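Local coordinates for protein A52 (Vaccinia virus, PDB 2VVW), which is a Bcl-2-like protein that binds host TRAF6 and IRAK2, inducing cytokines such as IL-10 through p38 and inhibiting NF-kappa-B signalling, at residues D19-I24 / H136-I141; T95-I100 / K142-N147; I100-L105 / K130-D135. All coordinates share one frame; numbering follows the deposited sequence.

Interaction 1: D19-I24 / H136-I141; sequences DEMFTI and HMLDKI
Met21 and Leu138 meet where the first turn of helix 21-35 packs on the N-terminal part of helix 135-153, joining the first and last helices of this all-helical Bcl-2-like fold. Their CA atoms are 6.2 Å apart, close enough for the side chains to touch near their roots: Met21 CB lies 4.1 Å from Leu138 CB. Farther out the two chains cross obliquely, and Met21 CG rests 4.0 Å from the Leu138 methyl CD2. The same methylene approaches the backbone carbonyl of Leu138, so the methionine is pressed on the helix surface itself. Met21 starts with CG opposite its own backbone N (chi1 -157°) and then bends twice, which carries the methyl CE along helix 135-153 to Ile141 CG2. The second methyl of Leu138, CD1, touches Phe22 CB at 4.3 Å and comes obliquely to the ring. No hydrogen bond crosses the interface, and the contact is apolar and largely buried.

Around this core, Met21 also leans on Lys142 and Leu145, Phe22 on Ile129 and Lys130, and Leu138 and Ile141 on Ile133. Glu20, at the N-cap position, forms a salt bridge with Lys6, while the Asp19 carboxylate is bonded by Tyr9 OH, Tyr12 OH and Leu16 N. A polar tie to the last helix runs beside the apolar patch: Lys142 NZ donates to the backbone oxygen of Asp19.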
loop_
_atom_site.group_PDB
_atom_site.type_symbol
_atom_site.label_atom_id
_atom_site.label_comp_id
_atom_site.label_asym_id
_atom_site.label_seq_id
_atom_site.Cartn_x
_atom_site.Cartn_y
_atom_site.Cartn_z
ATOM N N ASP A 19 -11.801 -6.463 -12.365
ATOM C CA ASP A 19 -11.307 -6.134 -11.033
ATOM C C ASP A 19 -11.038 -7.426 -10.273
ATOM O O ASP A 19 -11.972 -8.186 -10.000
ATOM C CB ASP A 19 -12.333 -5.316 -10.268
ATOM C CG ASP A 19 -12.574 -3.962 -10.867
ATOM O OD1 ASP A 19 -11.589 -3.242 -11.140
ATOM O OD2 ASP A 19 -13.759 -3.600 -11.037
ATOM N N GLU A 20 -9.773 -7.668 -9.926
ATOM C CA GLU A 20 -9.364 -8.930 -9.280
ATOM C C GLU A 20 -9.612 -8.902 -7.784
ATOM O O GLU A 20 -9.182 -7.984 -7.099
ATOM C CB GLU A 20 -7.890 -9.214 -9.543
ATOM C CG GLU A 20 -7.568 -9.475 -11.007
ATOM C CD GLU A 20 -6.100 -9.284 -11.325
ATOM O OE1 GLU A 20 -5.424 -8.512 -10.602
ATOM O OE2 GLU A 20 -5.620 -9.894 -12.305
ATOM N N MET A 21 -10.284 -9.935 -7.279
ATOM C CA MET A 21 -10.637 -9.999 -5.857
ATOM C C MET A 21 -9.404 -9.893 -4.925
ATOM O O MET A 21 -9.425 -9.154 -3.953
ATOM C CB MET A 21 -11.471 -11.267 -5.573
ATOM C CG MET A 21 -12.329 -11.180 -4.328
ATOM S SD MET A 21 -13.560 -9.864 -4.460
ATOM C CE MET A 21 -13.259 -8.965 -2.928
ATOM N N PHE A 22 -8.305 -10.563 -5.250
ATOM C CA PHE A 22 -7.139 -10.482 -4.361
ATOM C C PHE A 22 -6.514 -9.074 -4.314
ATOM O O PHE A 22 -6.138 -8.591 -3.244
ATOM C CB PHE A 22 -6.068 -11.519 -4.702
ATOM C CG PHE A 22 -5.033 -11.662 -3.607
ATOM C CD1 PHE A 22 -5.327 -12.362 -2.443
ATOM C CD2 PHE A 22 -3.791 -11.037 -3.714
ATOM C CE1 PHE A 22 -4.385 -12.470 -1.423
ATOM C CE2 PHE A 22 -2.844 -11.141 -2.688
ATOM C CZ PHE A 22 -3.145 -11.843 -1.550
ATOM N N THR A 23 -6.445 -8.400 -5.459
ATOM C CA THR A 23 -5.957 -7.015 -5.494
ATOM C C THR A 23 -6.837 -6.087 -4.673
ATOM O O THR A 23 -6.338 -5.206 -3.978
ATOM C CB THR A 23 -5.887 -6.482 -6.901
ATOM O OG1 THR A 23 -5.112 -7.377 -7.696
ATOM C CG2 THR A 23 -5.238 -5.086 -6.919
ATOM N N ILE A 24 -8.149 -6.281 -4.771
ATOM C CA ILE A 24 -9.096 -5.501 -4.000
ATOM C C ILE A 24 -8.829 -5.665 -2.512
ATOM O O ILE A 24 -8.788 -4.673 -1.752
ATOM C CB ILE A 24 -10.569 -5.892 -4.340
ATOM C CG1 ILE A 24 -10.952 -5.385 -5.750
ATOM C CG2 ILE A 24 -11.514 -5.330 -3.333
ATOM C CD1 ILE A 24 -12.255 -5.989 -6.293
ATOM N N HIS A 136 -11.269 -20.314 -5.933
ATOM C CA HIS A 136 -12.673 -20.714 -6.012
ATOM C C HIS A 136 -13.526 -19.903 -5.047
ATOM O O HIS A 136 -14.564 -19.355 -5.423
ATOM C CB HIS A 136 -12.803 -22.210 -5.714
ATOM C CG HIS A 136 -14.205 -22.724 -5.796
ATOM N ND1 HIS A 136 -14.789 -23.109 -6.983
ATOM C CD2 HIS A 136 -15.133 -22.939 -4.832
ATOM C CE1 HIS A 136 -16.018 -23.536 -6.750
ATOM N NE2 HIS A 136 -16.255 -23.433 -5.454
ATOM N N MET A 137 -13.057 -19.785 -3.813
ATOM C CA MET A 137 -13.748 -18.992 -2.791
ATOM C C MET A 137 -13.719 -17.502 -3.066
ATOM O O MET A 137 -14.716 -16.817 -2.818
ATOM C CB MET A 137 -13.165 -19.275 -1.399
ATOM C CG MET A 137 -13.529 -20.637 -0.848
ATOM S SD MET A 137 -15.323 -20.853 -0.709
ATOM C CE MET A 137 -15.409 -22.584 -0.297
ATOM N N LEU A 138 -12.591 -16.991 -3.557
ATOM C CA LEU A 138 -12.532 -15.590 -3.945
ATOM C C LEU A 138 -13.572 -15.284 -5.027
ATOM O O LEU A 138 -14.291 -14.294 -4.926
ATOM C CB LEU A 138 -11.133 -15.182 -4.404
ATOM C CG LEU A 138 -10.036 -15.093 -3.351
ATOM C CD1 LEU A 138 -8.709 -14.835 -4.047
ATOM C CD2 LEU A 138 -10.344 -14.005 -2.312
ATOM N N ASP A 139 -13.679 -16.143 -6.041
ATOM C CA ASP A 139 -14.740 -16.007 -7.055
ATOM C C ASP A 139 -16.137 -15.898 -6.435
ATOM O O ASP A 139 -16.963 -15.099 -6.876
ATOM C CB ASP A 139 -14.746 -17.205 -8.013
ATOM C CG ASP A 139 -13.587 -17.196 -8.994
ATOM O OD1 ASP A 139 -13.057 -16.111 -9.298
ATOM O OD2 ASP A 139 -13.214 -18.292 -9.490
ATOM N N LYS A 140 -16.419 -16.733 -5.447
ATOM C CA LYS A 140 -17.741 -16.734 -4.806
ATOM C C LYS A 140 -17.967 -15.460 -4.002
ATOM O O LYS A 140 -19.070 -14.886 -4.022
ATOM C CB LYS A 140 -17.905 -17.969 -3.912
ATOM C CG LYS A 140 -17.937 -19.278 -4.718
ATOM C CD LYS A 140 -18.076 -20.514 -3.830
ATOM C CE LYS A 140 -19.530 -20.977 -3.747
ATOM N NZ LYS A 140 -20.030 -21.551 -5.047
ATOM N N ILE A 141 -16.919 -15.004 -3.320
ATOM C CA ILE A 141 -17.001 -13.760 -2.552
ATOM C C ILE A 141 -17.315 -12.582 -3.482
ATOM O O ILE A 141 -18.150 -11.720 -3.162
ATOM C CB ILE A 141 -15.695 -13.477 -1.784
ATOM C CG1 ILE A 141 -15.499 -14.481 -0.628
ATOM C CG2 ILE A 141 -15.709 -12.063 -1.205
ATOM C CD1 ILE A 141 -14.041 -14.623 -0.154
#

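Interaction 2: T95-I100 / K142-N147; sequences TVYDCI and KSILQN
The segments 96-100 and 142-147 cross at -77°, nearly at right angles, their axes 11.7 Å apart at closest approach. At that spacing the backbones stay well separated, and side chains from both helices fill the gap, with Ile144 CD1 as the common meeting point. Ile144, with CG1 beside its own backbone N (chi1 -74°) and the chain extended beyond, sends this terminal methyl among three residues of the other helix. Val96 meets it tip to tip, both CG1 and CG2 lying 3.8 Å from Ile144 CD1. Ile100 CD1, one turn farther on, meets it at a slant, 3.9 Å away. Tyr97 comes from the more exposed side with the hydroxyl end of its ring, its CZ 3.7 Å from Ile144 CD1, in an oblique approach.

The start of helix 96-115 is fixed by reciprocal bonds. Asp98 N donates to Thr95 OG1 (3.1 Å, 162°), and Thr95 N returns a bond to Asp98 OD2, met on the anti side of the carboxylate; Gln58 holds the other oxygen, OD1. Thr95 and Asp98 thus make a capping box at the start of the helix whose first turn makes this apolar crossing in the Bcl-2-like bundle.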
loop_
_atom_site.group_PDB
_atom_site.type_symbol
_atom_site.label_atom_id
_atom_site.label_comp_id
_atom_site.label_asym_id
_atom_site.label_seq_id
_atom_site.Cartn_x
_atom_site.Cartn_y
_atom_site.Cartn_z
ATOM N N THR A 95 -16.927 -22.835 3.944
ATOM C CA THR A 95 -17.906 -22.207 3.069
ATOM C C THR A 95 -17.436 -20.800 2.707
ATOM O O THR A 95 -16.508 -20.269 3.313
ATOM C CB THR A 95 -19.297 -22.107 3.738
ATOM O OG1 THR A 95 -19.276 -21.070 4.725
ATOM C CG2 THR A 95 -19.698 -23.439 4.387
ATOM N N VAL A 96 -18.085 -20.214 1.704
ATOM C CA VAL A 96 -17.796 -18.841 1.284
ATOM C C VAL A 96 -18.001 -17.892 2.467
ATOM O O VAL A 96 -17.283 -16.904 2.610
ATOM C CB VAL A 96 -18.671 -18.402 0.061
ATOM C CG1 VAL A 96 -20.158 -18.349 0.425
ATOM C CG2 VAL A 96 -18.204 -17.054 -0.497
ATOM N N TYR A 97 -18.969 -18.205 3.314
ATOM C CA TYR A 97 -19.285 -17.360 4.469
ATOM C C TYR A 97 -18.250 -17.459 5.604
ATOM O O TYR A 97 -18.003 -16.477 6.292
ATOM C CB TYR A 97 -20.717 -17.634 4.930
ATOM C CG TYR A 97 -21.698 -17.101 3.920
ATOM C CD1 TYR A 97 -21.954 -15.735 3.835
ATOM C CD2 TYR A 97 -22.326 -17.944 3.012
ATOM C CE1 TYR A 97 -22.839 -15.224 2.901
ATOM C CE2 TYR A 97 -23.210 -17.444 2.068
ATOM C CZ TYR A 97 -23.466 -16.082 2.016
ATOM O OH TYR A 97 -24.341 -15.574 1.076
ATOM N N ASP A 98 -17.627 -18.625 5.781
ATOM C CA ASP A 98 -16.432 -18.732 6.634
ATOM C C ASP A 98 -15.323 -17.798 6.136
ATOM O O ASP A 98 -14.676 -17.094 6.918
ATOM C CB ASP A 98 -15.904 -20.170 6.669
ATOM C CG ASP A 98 -16.874 -21.134 7.312
ATOM O OD1 ASP A 98 -17.438 -20.795 8.380
ATOM O OD2 ASP A 98 -17.056 -22.233 6.752
ATOM N N CYS A 99 -15.097 -17.794 4.827
ATOM C CA CYS A 99 -14.096 -16.921 4.248
ATOM C C CYS A 99 -14.461 -15.435 4.385
ATOM O O CYS A 99 -13.593 -14.613 4.593
ATOM C CB CYS A 99 -13.885 -17.258 2.793
ATOM S SG CYS A 99 -13.359 -18.934 2.500
ATOM N N ILE A 100 -15.731 -15.089 4.230
ATOM C CA ILE A 100 -16.182 -13.721 4.467
ATOM C C ILE A 100 -15.910 -13.301 5.922
ATOM O O ILE A 100 -15.382 -12.218 6.186
ATOM C CB ILE A 100 -17.679 -13.576 4.128
ATOM C CG1 ILE A 100 -17.870 -13.621 2.598
ATOM C CG2 ILE A 100 -18.254 -12.302 4.733
ATOM C CD1 ILE A 100 -19.326 -13.792 2.124
ATOM N N LYS A 142 -16.630 -12.557 -4.627
ATOM C CA LYS A 142 -16.813 -11.517 -5.649
ATOM C C LYS A 142 -18.265 -11.454 -6.127
ATOM O O LYS A 142 -18.862 -10.381 -6.170
ATOM C CB LYS A 142 -15.875 -11.775 -6.833
ATOM C CG LYS A 142 -15.726 -10.594 -7.774
ATOM C CD LYS A 142 -14.962 -10.987 -9.028
ATOM C CE LYS A 142 -14.700 -9.781 -9.902
ATOM N NZ LYS A 142 -13.823 -10.122 -11.033
ATOM N N SER A 143 -18.825 -12.616 -6.454
ATOM C CA SER A 143 -20.225 -12.722 -6.850
ATOM C C SER A 143 -21.173 -12.177 -5.805
ATOM O O SER A 143 -22.124 -11.491 -6.139
ATOM C CB SER A 143 -20.589 -14.167 -7.157
ATOM O OG SER A 143 -19.918 -14.586 -8.322
ATOM N N ILE A 144 -20.911 -12.496 -4.541
ATOM C CA ILE A 144 -21.744 -12.027 -3.446
ATOM C C ILE A 144 -21.673 -10.511 -3.356
ATOM O O ILE A 144 -22.714 -9.859 -3.246
ATOM C CB ILE A 144 -21.363 -12.713 -2.106
ATOM C CG1 ILE A 144 -21.861 -14.164 -2.114
ATOM C CG2 ILE A 144 -21.948 -11.962 -0.883
ATOM C CD1 ILE A 144 -21.427 -14.990 -0.908
ATOM N N LEU A 145 -20.458 -9.957 -3.444
ATOM C CA LEU A 145 -20.258 -8.511 -3.348
ATOM C C LEU A 145 -20.946 -7.791 -4.492
ATOM O O LEU A 145 -21.612 -6.780 -4.291
ATOM C CB LEU A 145 -18.765 -8.165 -3.322
ATOM C CG LEU A 145 -18.061 -8.352 -1.978
ATOM C CD1 LEU A 145 -16.536 -8.353 -2.135
ATOM C CD2 LEU A 145 -18.498 -7.256 -0.996
ATOM N N GLN A 146 -20.799 -8.338 -5.696
ATOM C CA GLN A 146 -21.459 -7.792 -6.870
ATOM C C GLN A 146 -22.968 -7.730 -6.677
ATOM O O GLN A 146 -23.586 -6.704 -6.977
ATOM C CB GLN A 146 -21.115 -8.615 -8.107
ATOM C CG GLN A 146 -19.689 -8.427 -8.609
ATOM C CD GLN A 146 -19.343 -9.362 -9.768
ATOM O OE1 GLN A 146 -19.764 -10.512 -9.795
ATOM N NE2 GLN A 146 -18.582 -8.861 -10.729
ATOM N N ASN A 147 -23.554 -8.821 -6.182
ATOM C CA ASN A 147 -24.986 -8.851 -5.867
ATOM C C ASN A 147 -25.377 -7.761 -4.886
ATOM O O ASN A 147 -26.383 -7.081 -5.073
ATOM C CB ASN A 147 -25.400 -10.199 -5.255
ATOM C CG ASN A 147 -25.439 -11.315 -6.266
ATOM O OD1 ASN A 147 -25.704 -11.092 -7.445
ATOM N ND2 ASN A 147 -25.171 -12.532 -5.808
#

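Interaction 3: I100-L105 / K130-D135; sequences ISMIGL and KLFIND
A Met-aromatic contact in the buried core of the Bcl-2-like bundle joins helix 96-115 to the C-terminal end of helix 123-132. Met102 CG sits over one face of the Phe132 ring, 3.9 Å from the centroid and 19° off the ring normal, a CH-pi contact displaced toward the rim on the CD2 side. The sulfur is more oblique, with SD 4.7 Å from the same centroid. Met102 CG is turned to the side of its carbonyl carbon, away from N (chi1 -175°), and the chain then bends at chi2, sliding past the phenylalanine in the opposite direction until CE lies 4.0 Å from Phe132 CB.

Ile133, the first residue to leave helical geometry, turns its CD1 toward the same helix. That methyl is 3.7 Å from Ile103 CG1, in a crossing near a right angle, and 4.0 Å from Met102 SD. The sulfur thus touches both the ring and the isoleucine, which meet it from directions about at right angles, in a contact without hydrogen bonds. Farther along, Asn134 OD1 accepts from Met137 N and so caps the next helix. Ala128 and Ile129 of helix 123-132 pack on Met102, while Phe51 of helix 51-59 and Ile141 of helix 135-153 lie against Ile103.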
loop_
_atom_site.group_PDB
_atom_site.type_symbol
_atom_site.label_atom_id
_atom_site.label_comp_id
_atom_site.label_asym_id
_atom_site.label_seq_id
_atom_site.Cartn_x
_atom_site.Cartn_y
_atom_site.Cartn_z
ATOM N N ILE A 100 -15.731 -15.089 4.230
ATOM C CA ILE A 100 -16.182 -13.721 4.467
ATOM C C ILE A 100 -15.910 -13.301 5.922
ATOM O O ILE A 100 -15.382 -12.218 6.186
ATOM C CB ILE A 100 -17.679 -13.576 4.128
ATOM C CG1 ILE A 100 -17.870 -13.621 2.598
ATOM C CG2 ILE A 100 -18.254 -12.302 4.733
ATOM C CD1 ILE A 100 -19.326 -13.792 2.124
ATOM N N SER A 101 -16.268 -14.151 6.878
ATOM C CA SER A 101 -16.029 -13.832 8.300
ATOM C C SER A 101 -14.533 -13.646 8.556
ATOM O O SER A 101 -14.107 -12.787 9.325
ATOM C CB SER A 101 -16.550 -14.940 9.223
ATOM O OG SER A 101 -17.961 -15.066 9.188
ATOM N N MET A 102 -13.735 -14.476 7.909
ATOM C CA MET A 102 -12.300 -14.415 8.063
ATOM C C MET A 102 -11.730 -13.101 7.525
ATOM O O MET A 102 -10.807 -12.541 8.119
ATOM C CB MET A 102 -11.680 -15.629 7.394
ATOM C CG MET A 102 -10.213 -15.732 7.586
ATOM S SD MET A 102 -9.397 -14.993 6.168
ATOM C CE MET A 102 -7.706 -14.994 6.796
ATOM N N ILE A 103 -12.295 -12.582 6.434
ATOM C CA ILE A 103 -11.861 -11.292 5.904
ATOM C C ILE A 103 -12.188 -10.210 6.933
ATOM O O ILE A 103 -11.355 -9.358 7.237
ATOM C CB ILE A 103 -12.514 -10.975 4.543
ATOM C CG1 ILE A 103 -11.872 -11.801 3.426
ATOM C CG2 ILE A 103 -12.385 -9.504 4.191
ATOM C CD1 ILE A 103 -12.726 -11.843 2.129
ATOM N N GLY A 104 -13.376 -10.276 7.504
ATOM C CA GLY A 104 -13.750 -9.332 8.556
ATOM C C GLY A 104 -12.863 -9.410 9.788
ATOM O O GLY A 104 -12.629 -8.403 10.444
ATOM N N LEU A 105 -12.388 -10.617 10.101
ATOM C CA LEU A 105 -11.506 -10.853 11.239
ATOM C C LEU A 105 -10.156 -10.185 10.998
ATOM O O LEU A 105 -9.640 -9.497 11.864
ATOM C CB LEU A 105 -11.318 -12.359 11.448
ATOM C CG LEU A 105 -10.339 -12.822 12.535
ATOM C CD1 LEU A 105 -10.953 -12.650 13.913
ATOM C CD2 LEU A 105 -9.921 -14.273 12.281
ATOM N N LYS A 130 -4.337 -15.884 1.893
ATOM C CA LYS A 130 -3.775 -16.920 1.018
ATOM C C LYS A 130 -3.837 -18.329 1.632
ATOM O O LYS A 130 -3.996 -19.311 0.905
ATOM C CB LYS A 130 -2.332 -16.577 0.645
ATOM C CG LYS A 130 -2.177 -15.461 -0.398
ATOM C CD LYS A 130 -0.736 -14.912 -0.390
ATOM C CE LYS A 130 -0.379 -14.136 -1.668
ATOM N NZ LYS A 130 0.875 -13.288 -1.517
ATOM N N LEU A 131 -3.711 -18.438 2.959
ATOM C CA LEU A 131 -3.813 -19.744 3.649
ATOM C C LEU A 131 -5.245 -20.263 3.681
ATOM O O LEU A 131 -5.484 -21.471 3.656
ATOM C CB LEU A 131 -3.342 -19.657 5.116
ATOM C CG LEU A 131 -1.859 -19.688 5.469
ATOM C CD1 LEU A 131 -1.715 -19.404 6.962
ATOM C CD2 LEU A 131 -1.227 -21.031 5.095
ATOM N N PHE A 132 -6.191 -19.342 3.773
ATOM C CA PHE A 132 -7.567 -19.673 4.129
ATOM C C PHE A 132 -8.543 -19.661 2.943
ATOM O O PHE A 132 -9.470 -20.483 2.893
ATOM C CB PHE A 132 -8.017 -18.682 5.205
ATOM C CG PHE A 132 -9.217 -19.127 6.003
ATOM C CD1 PHE A 132 -9.060 -19.831 7.184
ATOM C CD2 PHE A 132 -10.506 -18.807 5.591
ATOM C CE1 PHE A 132 -10.175 -20.228 7.931
ATOM C CE2 PHE A 132 -11.617 -19.192 6.334
ATOM C CZ PHE A 132 -11.455 -19.909 7.502
ATOM N N ILE A 133 -8.335 -18.730 2.007
ATOM C CA ILE A 133 -9.269 -18.469 0.898
ATOM C C ILE A 133 -8.625 -18.765 -0.452
ATOM O O ILE A 133 -7.744 -18.040 -0.905
ATOM C CB ILE A 133 -9.747 -16.990 0.919
ATOM C CG1 ILE A 133 -10.093 -16.573 2.344
ATOM C CG2 ILE A 133 -10.955 -16.808 0.010
ATOM C CD1 ILE A 133 -10.734 -15.202 2.452
ATOM N N ASN A 134 -9.047 -19.851 -1.090
ATOM C CA ASN A 134 -8.545 -20.191 -2.418
ATOM C C ASN A 134 -9.267 -19.395 -3.499
ATOM O O ASN A 134 -10.208 -18.671 -3.207
ATOM C CB ASN A 134 -8.624 -21.712 -2.672
ATOM C CG ASN A 134 -10.066 -22.253 -2.724
ATOM O OD1 ASN A 134 -11.023 -21.521 -2.988
ATOM N ND2 ASN A 134 -10.207 -23.558 -2.506
ATOM N N ASP A 135 -8.842 -19.554 -4.751
ATOM C CA ASP A 135 -9.400 -18.767 -5.865
ATOM C C ASP A 135 -10.878 -19.065 -6.140
ATOM O O ASP A 135 -11.643 -18.177 -6.510
ATOM C CB ASP A 135 -8.552 -18.971 -7.132
ATOM C CG ASP A 135 -7.193 -18.292 -7.033
ATOM O OD1 ASP A 135 -7.024 -17.417 -6.159
ATOM O OD2 ASP A 135 -6.295 -18.630 -7.820
#

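In the fold
The three contacts lie close together, their centres 9 to 10 Å apart, and tie four helices into one apolar cluster. Helix 135-153 serves interactions 1 and 2, helix 96-115 serves interactions 2 and 3, and segments 95-100 and 100-105 share Ile100, whose side chain serves interaction 2. Along the chain, the segments of interactions 1 and 2 alternate, whereas interaction 3 is nested within the loops closed by each of the others. Direct packing completes the network: Cys99 O lies 3.6 Å from Ile133 CD1, and Phe22 CZ lies 3.6 Å from Lys130 CE. The N-terminal helix is thus brought onto the last three helices of the chain in a single Bcl-2-like bundle.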